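Local coordinates for GTP-binding protein REM 1 (Homo sapiens, PDB 2NZJ) that binds GDP, with magnesium also present, and as a Ras-family GTP-binding protein probably acts as a guanine-nucleotide-dependent switch in signalling, at residues T44-V56 / E158-R170. Residues are numbered along the deposited sequence; the frame is centred on the assembly and turned at random.
Sequences TLTVDGEDTTLVV and ELFEGVVRQLRLR
Val164 of helix 158-170 pushes its CG2 methyl into the hollow between Leu45, Val47 and Leu54, with Val164 CG2 3.9 Å from Leu54 CD1. Branching suits it: the other methyl, CG1, meets Thr52 tip to tip and lies against one face of the Arg168 guanidinium. Toward the start of the helix, Phe160 takes Leu45 CD1 against its CB and Val56 CG2 obliquely at CE1, and its ring meets that of Phe24 from helix 17-25. Arg168, extended from CG to NE, slides its flat end into the slot at the type I' turn. The Glu50 carboxylate stacks on its other face, planes 9° apart, adding charge attraction without a directed N-H. In the guanidinium plane, Arg168 NH1 reaches Val47 O (2.9 Å), and Arg168 NH2 serves both Glu50 O (2.8 Å) and the hydroxyl Thr52 OG1 (3.0 Å). Only a flat group rich in N-H can stack and bond at once; a leucine in place of Arg168 would probably leave Glu50 without its charge partner and strip the turn's carbonyls of their bonds to the helix. Farther out, Arg165 grips Asp48 side-on, Arg165 NE to Asp48 OD2 (2.9 Å) and Arg165 NH2 to Asp48 OD1 (3.1 Å), with Val47 CG1 over its guanidinium. The C-terminal helix thus packs across the hairpin of strands 40-47 and 50-57, as in the Ras-like G-domain fold.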
# COMPACT_ATOMS: atom_id res chain seq x y z
N THR A 44 -10.81 11.35 -4.04
CA THR A 44 -11.81 10.63 -4.81
C THR A 44 -11.29 10.35 -6.21
O THR A 44 -10.98 11.27 -6.96
CB THR A 44 -13.10 11.41 -4.84
OG1 THR A 44 -13.79 11.15 -3.61
CG2 THR A 44 -13.99 11.02 -6.01
N LEU A 45 -11.19 9.08 -6.56
CA LEU A 45 -10.61 8.67 -7.82
C LEU A 45 -11.67 8.17 -8.78
O LEU A 45 -12.60 7.47 -8.38
CB LEU A 45 -9.62 7.53 -7.61
CG LEU A 45 -8.37 7.87 -6.86
CD1 LEU A 45 -7.61 6.58 -6.59
CD2 LEU A 45 -7.55 8.88 -7.64
N THR A 46 -11.51 8.51 -10.05
CA THR A 46 -12.37 8.01 -11.11
C THR A 46 -11.70 6.81 -11.78
O THR A 46 -10.64 6.93 -12.37
CB THR A 46 -12.66 9.13 -12.15
OG1 THR A 46 -13.44 10.16 -11.52
CG2 THR A 46 -13.44 8.60 -13.35
N VAL A 47 -12.33 5.65 -11.67
CA VAL A 47 -11.78 4.41 -12.20
C VAL A 47 -12.90 3.68 -12.90
O VAL A 47 -14.02 3.61 -12.39
CB VAL A 47 -11.22 3.55 -11.09
CG1 VAL A 47 -10.45 2.37 -11.67
CG2 VAL A 47 -10.32 4.36 -10.22
N ASP A 48 -12.62 3.17 -14.10
CA ASP A 48 -13.63 2.51 -14.95
C ASP A 48 -14.95 3.30 -14.95
O ASP A 48 -16.04 2.75 -14.77
CB ASP A 48 -13.86 1.06 -14.49
CG ASP A 48 -12.55 0.25 -14.44
OD1 ASP A 48 -11.79 0.26 -15.43
OD2 ASP A 48 -12.29 -0.40 -13.42
N GLY A 49 -14.83 4.62 -15.12
CA GLY A 49 -15.98 5.52 -15.24
C GLY A 49 -16.78 5.79 -13.98
O GLY A 49 -17.85 6.38 -14.06
N GLU A 50 -16.25 5.39 -12.82
CA GLU A 50 -16.97 5.40 -11.53
C GLU A 50 -16.10 6.00 -10.43
O GLU A 50 -14.92 5.68 -10.31
CB GLU A 50 -17.36 3.95 -11.18
CG GLU A 50 -17.95 3.69 -9.78
CD GLU A 50 -18.15 2.18 -9.45
OE1 GLU A 50 -18.13 1.33 -10.38
OE2 GLU A 50 -18.33 1.85 -8.25
N ASP A 51 -16.66 6.87 -9.62
CA ASP A 51 -15.89 7.55 -8.57
C ASP A 51 -15.86 6.73 -7.29
O ASP A 51 -16.83 6.07 -6.96
CB ASP A 51 -16.47 8.94 -8.28
CG ASP A 51 -16.04 9.99 -9.30
OD1 ASP A 51 -16.37 11.17 -9.09
OD2 ASP A 51 -15.36 9.66 -10.31
N THR A 52 -14.74 6.77 -6.58
CA THR A 52 -14.58 6.11 -5.29
C THR A 52 -13.56 6.88 -4.47
O THR A 52 -12.53 7.28 -5.00
CB THR A 52 -14.07 4.70 -5.48
OG1 THR A 52 -15.11 3.89 -6.05
CG2 THR A 52 -13.60 4.13 -4.13
N THR A 53 -13.87 7.11 -3.20
CA THR A 53 -12.98 7.82 -2.31
C THR A 53 -12.16 6.82 -1.50
O THR A 53 -12.70 5.83 -0.96
CB THR A 53 -13.75 8.71 -1.32
OG1 THR A 53 -14.69 9.51 -2.04
CG2 THR A 53 -12.83 9.61 -0.52
N LEU A 54 -10.86 7.06 -1.46
CA LEU A 54 -10.00 6.33 -0.56
C LEU A 54 -9.48 7.31 0.47
O LEU A 54 -9.14 8.45 0.15
CB LEU A 54 -8.85 5.69 -1.30
CG LEU A 54 -9.19 4.69 -2.40
CD1 LEU A 54 -7.91 4.26 -3.11
CD2 LEU A 54 -9.94 3.47 -1.85
N VAL A 55 -9.44 6.86 1.72
CA VAL A 55 -8.73 7.54 2.77
C VAL A 55 -7.49 6.68 3.05
O VAL A 55 -7.62 5.54 3.52
CB VAL A 55 -9.61 7.72 4.02
CG1 VAL A 55 -8.81 8.37 5.15
CG2 VAL A 55 -10.88 8.55 3.67
N VAL A 56 -6.31 7.23 2.75
CA VAL A 56 -5.06 6.49 2.86
C VAL A 56 -4.40 6.90 4.18
O VAL A 56 -4.13 8.09 4.40
CB VAL A 56 -4.13 6.76 1.64
CG1 VAL A 56 -2.74 6.20 1.86
CG2 VAL A 56 -4.73 6.14 0.36
N GLU A 158 -1.40 3.66 -10.77
CA GLU A 158 -1.84 2.30 -11.03
C GLU A 158 -1.99 1.48 -9.71
O GLU A 158 -2.87 0.62 -9.60
CB GLU A 158 -0.89 1.63 -12.04
CG GLU A 158 -0.87 2.30 -13.47
CD GLU A 158 -0.11 3.69 -13.60
OE1 GLU A 158 0.41 4.26 -12.60
OE2 GLU A 158 -0.05 4.23 -14.73
N LEU A 159 -1.17 1.77 -8.70
CA LEU A 159 -1.32 1.11 -7.39
C LEU A 159 -2.67 1.43 -6.78
O LEU A 159 -3.45 0.52 -6.44
CB LEU A 159 -0.21 1.50 -6.41
CG LEU A 159 -0.45 1.23 -4.93
CD1 LEU A 159 -0.49 -0.25 -4.69
CD2 LEU A 159 0.58 1.91 -4.04
N PHE A 160 -2.97 2.72 -6.66
CA PHE A 160 -4.22 3.12 -6.00
C PHE A 160 -5.46 2.80 -6.82
O PHE A 160 -6.45 2.39 -6.26
CB PHE A 160 -4.15 4.57 -5.55
CG PHE A 160 -3.11 4.80 -4.51
CD1 PHE A 160 -3.37 4.49 -3.18
CD2 PHE A 160 -1.84 5.24 -4.86
CE1 PHE A 160 -2.39 4.68 -2.20
CE2 PHE A 160 -0.86 5.43 -3.91
CZ PHE A 160 -1.13 5.15 -2.57
N GLU A 161 -5.39 2.93 -8.13
CA GLU A 161 -6.50 2.51 -9.02
C GLU A 161 -6.76 1.00 -8.93
O GLU A 161 -7.88 0.55 -8.95
CB GLU A 161 -6.22 2.91 -10.47
CG GLU A 161 -6.21 4.43 -10.60
CD GLU A 161 -6.11 4.98 -12.01
OE1 GLU A 161 -5.72 4.26 -12.97
OE2 GLU A 161 -6.42 6.18 -12.13
N GLY A 162 -5.69 0.24 -8.75
CA GLY A 162 -5.77 -1.20 -8.54
C GLY A 162 -6.43 -1.55 -7.22
O GLY A 162 -7.26 -2.46 -7.16
N VAL A 163 -6.08 -0.83 -6.17
CA VAL A 163 -6.73 -1.00 -4.88
C VAL A 163 -8.25 -0.81 -5.01
O VAL A 163 -9.04 -1.64 -4.52
CB VAL A 163 -6.19 -0.01 -3.82
CG1 VAL A 163 -7.01 -0.06 -2.58
CG2 VAL A 163 -4.74 -0.29 -3.52
N VAL A 164 -8.67 0.28 -5.67
CA VAL A 164 -10.11 0.51 -5.90
C VAL A 164 -10.74 -0.70 -6.56
O VAL A 164 -11.76 -1.22 -6.09
CB VAL A 164 -10.40 1.72 -6.81
CG1 VAL A 164 -11.88 1.80 -7.10
CG2 VAL A 164 -9.88 3.03 -6.22
N ARG A 165 -10.14 -1.18 -7.65
CA ARG A 165 -10.71 -2.32 -8.39
C ARG A 165 -10.85 -3.56 -7.53
O ARG A 165 -11.87 -4.22 -7.58
CB ARG A 165 -9.88 -2.68 -9.64
CG ARG A 165 -10.05 -1.70 -10.78
CD ARG A 165 -9.39 -2.17 -12.01
NE ARG A 165 -9.54 -1.17 -13.05
CZ ARG A 165 -8.64 -0.23 -13.37
NH1 ARG A 165 -7.45 -0.16 -12.76
NH2 ARG A 165 -8.92 0.64 -14.34
N GLN A 166 -9.83 -3.87 -6.74
CA GLN A 166 -9.87 -5.02 -5.86
C GLN A 166 -10.97 -4.89 -4.79
O GLN A 166 -11.65 -5.87 -4.45
CB GLN A 166 -8.53 -5.20 -5.17
CG GLN A 166 -7.40 -5.51 -6.11
CD GLN A 166 -7.65 -6.77 -6.87
OE1 GLN A 166 -8.09 -7.77 -6.30
NE2 GLN A 166 -7.40 -6.74 -8.18
N LEU A 167 -11.13 -3.68 -4.26
CA LEU A 167 -12.19 -3.42 -3.30
C LEU A 167 -13.59 -3.62 -3.91
O LEU A 167 -14.50 -4.09 -3.25
CB LEU A 167 -12.07 -1.99 -2.73
CG LEU A 167 -10.92 -1.76 -1.73
CD1 LEU A 167 -10.77 -0.28 -1.39
CD2 LEU A 167 -11.11 -2.59 -0.46
N ARG A 168 -13.74 -3.26 -5.18
CA ARG A 168 -15.02 -3.41 -5.88
C ARG A 168 -15.35 -4.87 -6.18
O ARG A 168 -16.51 -5.23 -6.32
CB ARG A 168 -15.01 -2.63 -7.19
CG ARG A 168 -15.07 -1.14 -7.03
CD ARG A 168 -14.88 -0.45 -8.38
NE ARG A 168 -14.95 1.01 -8.25
CZ ARG A 168 -14.78 1.87 -9.23
NH1 ARG A 168 -14.52 1.44 -10.46
NH2 ARG A 168 -14.88 3.17 -9.00
N LEU A 169 -14.33 -5.71 -6.27
CA LEU A 169 -14.56 -7.15 -6.44
C LEU A 169 -15.09 -7.78 -5.14
O LEU A 169 -15.81 -8.77 -5.19
CB LEU A 169 -13.29 -7.86 -6.93
CG LEU A 169 -12.92 -7.53 -8.38
CD1 LEU A 169 -11.50 -7.96 -8.69
CD2 LEU A 169 -13.91 -8.16 -9.36
N ARG A 170 -14.75 -7.20 -3.99
CA ARG A 170 -15.35 -7.63 -2.72
C ARG A 170 -16.87 -7.48 -2.81
O ARG A 170 -17.59 -8.48 -2.75
CB ARG A 170 -14.80 -6.81 -1.54